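PDB 6CHJ: diacylglycerol O-acyltransferase from Marinobacter hydrocarbonoclasticus, which probably transfers the acyl group of an acyl-CoA to diacylglycerol or long-chain alcohols, making triacylglycerols and wax esters. Local coordinates for residues K16-M21 / Q233-S238. Numbering follows the deposited sequence.
Sequences KRQQPM and QKITGS
Arg17 reaches Gly237 by holding CG anti to its backbone N (chi1 175°) and then bending at chi2 (55°), which brings the guanidinium to the Gly237 carbonyl. Gly237 O lies at the guanidinium edge, near its plane, and takes a weak hydrogen bond from Arg17 NH1 at 3.3 Å, with an N-H...O angle of 149°. The backbone sets Gln18 CB 3.4 Å from Ile235 O; CG, turned between backbone N and carbonyl carbon, comes alongside the same oxygen, and a bend at chi2 leads the amide away, its NE2 making a weak hydrogen bond to Asp406.

The backbones close to 3.6 Å between the CA atoms of Gln18 and Gly237. Gly237 presents a bare CA here; with Arg17 placed as it is, a CB would run into NH1. Its CA hydrogens instead meet two carbonyls, Arg17 O and Gln18 O. Ile235 puts the tip of its side chain, CD1, 3.3 Å from Gln18 O. That oxygen also faces Thr236 O at 3.1 Å, a pair of acceptors whose repulsion is probably relieved by Arg239, which donates NH2 to one and NH1 to the other. On the side turned away from 16-21, Thr236 OG1 and Ser238 OG share a hydrogen bond of 3.1 Å. An alanine in place of Arg17 would probably leave Gly237 O without this donor and open a gap beside Met108 of the second subunit. Asp109 of that subunit accepts a hydrogen bond from Gly237 N.

The type I turn from Lys16 to Gln19 leads into strand 22-30 of one six-stranded mixed sheet, and the other loop enters edge strand 239-247 of the second. The contact thus joins the two halves of the two-domain fold of CoA-dependent acyltransferases, with Met21 backbone-bonded to His136 of the family's HHxxxDG motif.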
loop_
_atom_site.group_PDB
_atom_site.type_symbol
_atom_site.label_atom_id
_atom_site.label_comp_id
_atom_site.label_asym_id
_atom_site.label_seq_id
_atom_site.Cartn_x
_atom_site.Cartn_y
_atom_site.Cartn_z
ATOM N N LYS B 16 6.559 -11.499 -1.774
ATOM C CA LYS B 16 5.300 -11.976 -1.216
ATOM C C LYS B 16 4.739 -10.817 -0.403
ATOM O O LYS B 16 5.401 -9.788 -0.235
ATOM C CB LYS B 16 5.495 -13.241 -0.346
ATOM C CG LYS B 16 6.077 -14.479 -1.073
ATOM C CD LYS B 16 6.851 -15.428 -0.150
ATOM C CE LYS B 16 7.734 -16.400 -0.965
ATOM N NZ LYS B 16 8.934 -16.921 -0.202
ATOM N N ARG B 17 3.516 -10.983 0.120
ATOM C CA ARG B 17 2.882 -9.861 0.819
ATOM C C ARG B 17 3.658 -9.462 2.073
ATOM O O ARG B 17 3.667 -8.284 2.449
ATOM C CB ARG B 17 1.418 -10.175 1.172
ATOM C CG ARG B 17 0.696 -9.078 2.036
ATOM C CD ARG B 17 0.746 -7.658 1.411
ATOM N NE ARG B 17 0.375 -6.576 2.343
ATOM C CZ ARG B 17 1.249 -5.793 2.992
ATOM N NH1 ARG B 17 2.566 -5.958 2.835
ATOM N NH2 ARG B 17 0.818 -4.835 3.812
ATOM N N GLN B 18 4.322 -10.405 2.727
ATOM C CA GLN B 18 5.013 -10.062 3.962
ATOM C C GLN B 18 6.427 -9.523 3.728
ATOM O O GLN B 18 7.018 -8.941 4.649
ATOM C CB GLN B 18 5.039 -11.274 4.900
ATOM C CG GLN B 18 5.984 -12.418 4.492
ATOM C CD GLN B 18 5.425 -13.299 3.360
ATOM O OE1 GLN B 18 4.292 -13.086 2.874
ATOM N NE2 GLN B 18 6.211 -14.320 2.959
ATOM N N GLN B 19 6.962 -9.663 2.516
ATOM C CA GLN B 19 8.281 -9.138 2.170
ATOM C C GLN B 19 8.210 -8.482 0.791
ATOM O O GLN B 19 8.645 -9.053 -0.219
ATOM C CB GLN B 19 9.339 -10.250 2.213
ATOM C CG GLN B 19 8.966 -11.572 1.449
ATOM C CD GLN B 19 9.832 -12.763 1.840
ATOM O OE1 GLN B 19 9.938 -13.122 3.015
ATOM N NE2 GLN B 19 10.441 -13.390 0.848
ATOM N N PRO B 20 7.673 -7.268 0.700
ATOM C CA PRO B 20 7.848 -6.530 -0.547
ATOM C C PRO B 20 9.336 -6.413 -0.854
ATOM O O PRO B 20 10.192 -6.413 0.043
ATOM C CB PRO B 20 7.197 -5.180 -0.261
ATOM C CG PRO B 20 6.185 -5.490 0.781
ATOM C CD PRO B 20 6.797 -6.545 1.638
ATOM N N MET B 21 9.638 -6.385 -2.142
ATOM C CA MET B 21 11.004 -6.397 -2.630
ATOM C C MET B 21 11.324 -5.087 -3.348
ATOM O O MET B 21 11.972 -5.060 -4.394
ATOM C CB MET B 21 11.232 -7.632 -3.515
ATOM C CG MET B 21 11.162 -8.968 -2.735
ATOM S SD MET B 21 12.363 -9.157 -1.359
ATOM C CE MET B 21 13.845 -8.750 -2.200
ATOM N N GLN B 233 12.789 -14.576 12.506
ATOM C CA GLN B 233 11.563 -15.350 12.493
ATOM C C GLN B 233 10.693 -14.839 11.348
ATOM O O GLN B 233 11.013 -13.841 10.702
ATOM C CB GLN B 233 10.845 -15.247 13.851
ATOM C CG GLN B 233 11.057 -13.893 14.532
ATOM C CD GLN B 233 10.418 -13.797 15.921
ATOM O OE1 GLN B 233 9.402 -14.437 16.198
ATOM N NE2 GLN B 233 11.021 -12.997 16.801
ATOM N N LYS B 234 9.606 -15.551 11.077
ATOM C CA LYS B 234 8.679 -15.141 10.030
ATOM C C LYS B 234 8.049 -13.788 10.376
ATOM O O LYS B 234 7.768 -13.482 11.540
ATOM C CB LYS B 234 7.589 -16.210 9.836
ATOM C CG LYS B 234 8.085 -17.499 9.118
ATOM C CD LYS B 234 6.966 -18.527 8.881
ATOM C CE LYS B 234 7.234 -19.415 7.636
ATOM N NZ LYS B 234 6.393 -19.064 6.430
ATOM N N ILE B 235 7.815 -12.970 9.352
ATOM C CA ILE B 235 7.454 -11.576 9.557
ATOM C C ILE B 235 6.095 -11.301 8.920
ATOM O O ILE B 235 5.564 -12.097 8.151
ATOM C CB ILE B 235 8.520 -10.610 9.004
ATOM C CG1 ILE B 235 8.656 -10.796 7.497
ATOM C CG2 ILE B 235 9.856 -10.847 9.676
ATOM C CD1 ILE B 235 9.391 -9.667 6.803
ATOM N N THR B 236 5.529 -10.159 9.291
ATOM C CA THR B 236 4.386 -9.569 8.622
ATOM C C THR B 236 4.855 -8.570 7.568
ATOM O O THR B 236 6.038 -8.228 7.472
ATOM C CB THR B 236 3.490 -8.860 9.627
ATOM O OG1 THR B 236 4.138 -7.646 10.032
ATOM C CG2 THR B 236 3.276 -9.733 10.855
ATOM N N GLY B 237 3.903 -8.083 6.784
ATOM C CA GLY B 237 4.201 -7.078 5.790
ATOM C C GLY B 237 4.154 -5.634 6.263
ATOM O O GLY B 237 4.286 -4.727 5.432
ATOM N N SER B 238 3.963 -5.379 7.554
ATOM C CA SER B 238 3.926 -4.015 8.064
ATOM C C SER B 238 5.320 -3.619 8.535
ATOM O O SER B 238 6.060 -4.437 9.095
ATOM C CB SER B 238 2.908 -3.861 9.201
ATOM O OG SER B 238 3.251 -4.673 10.314
#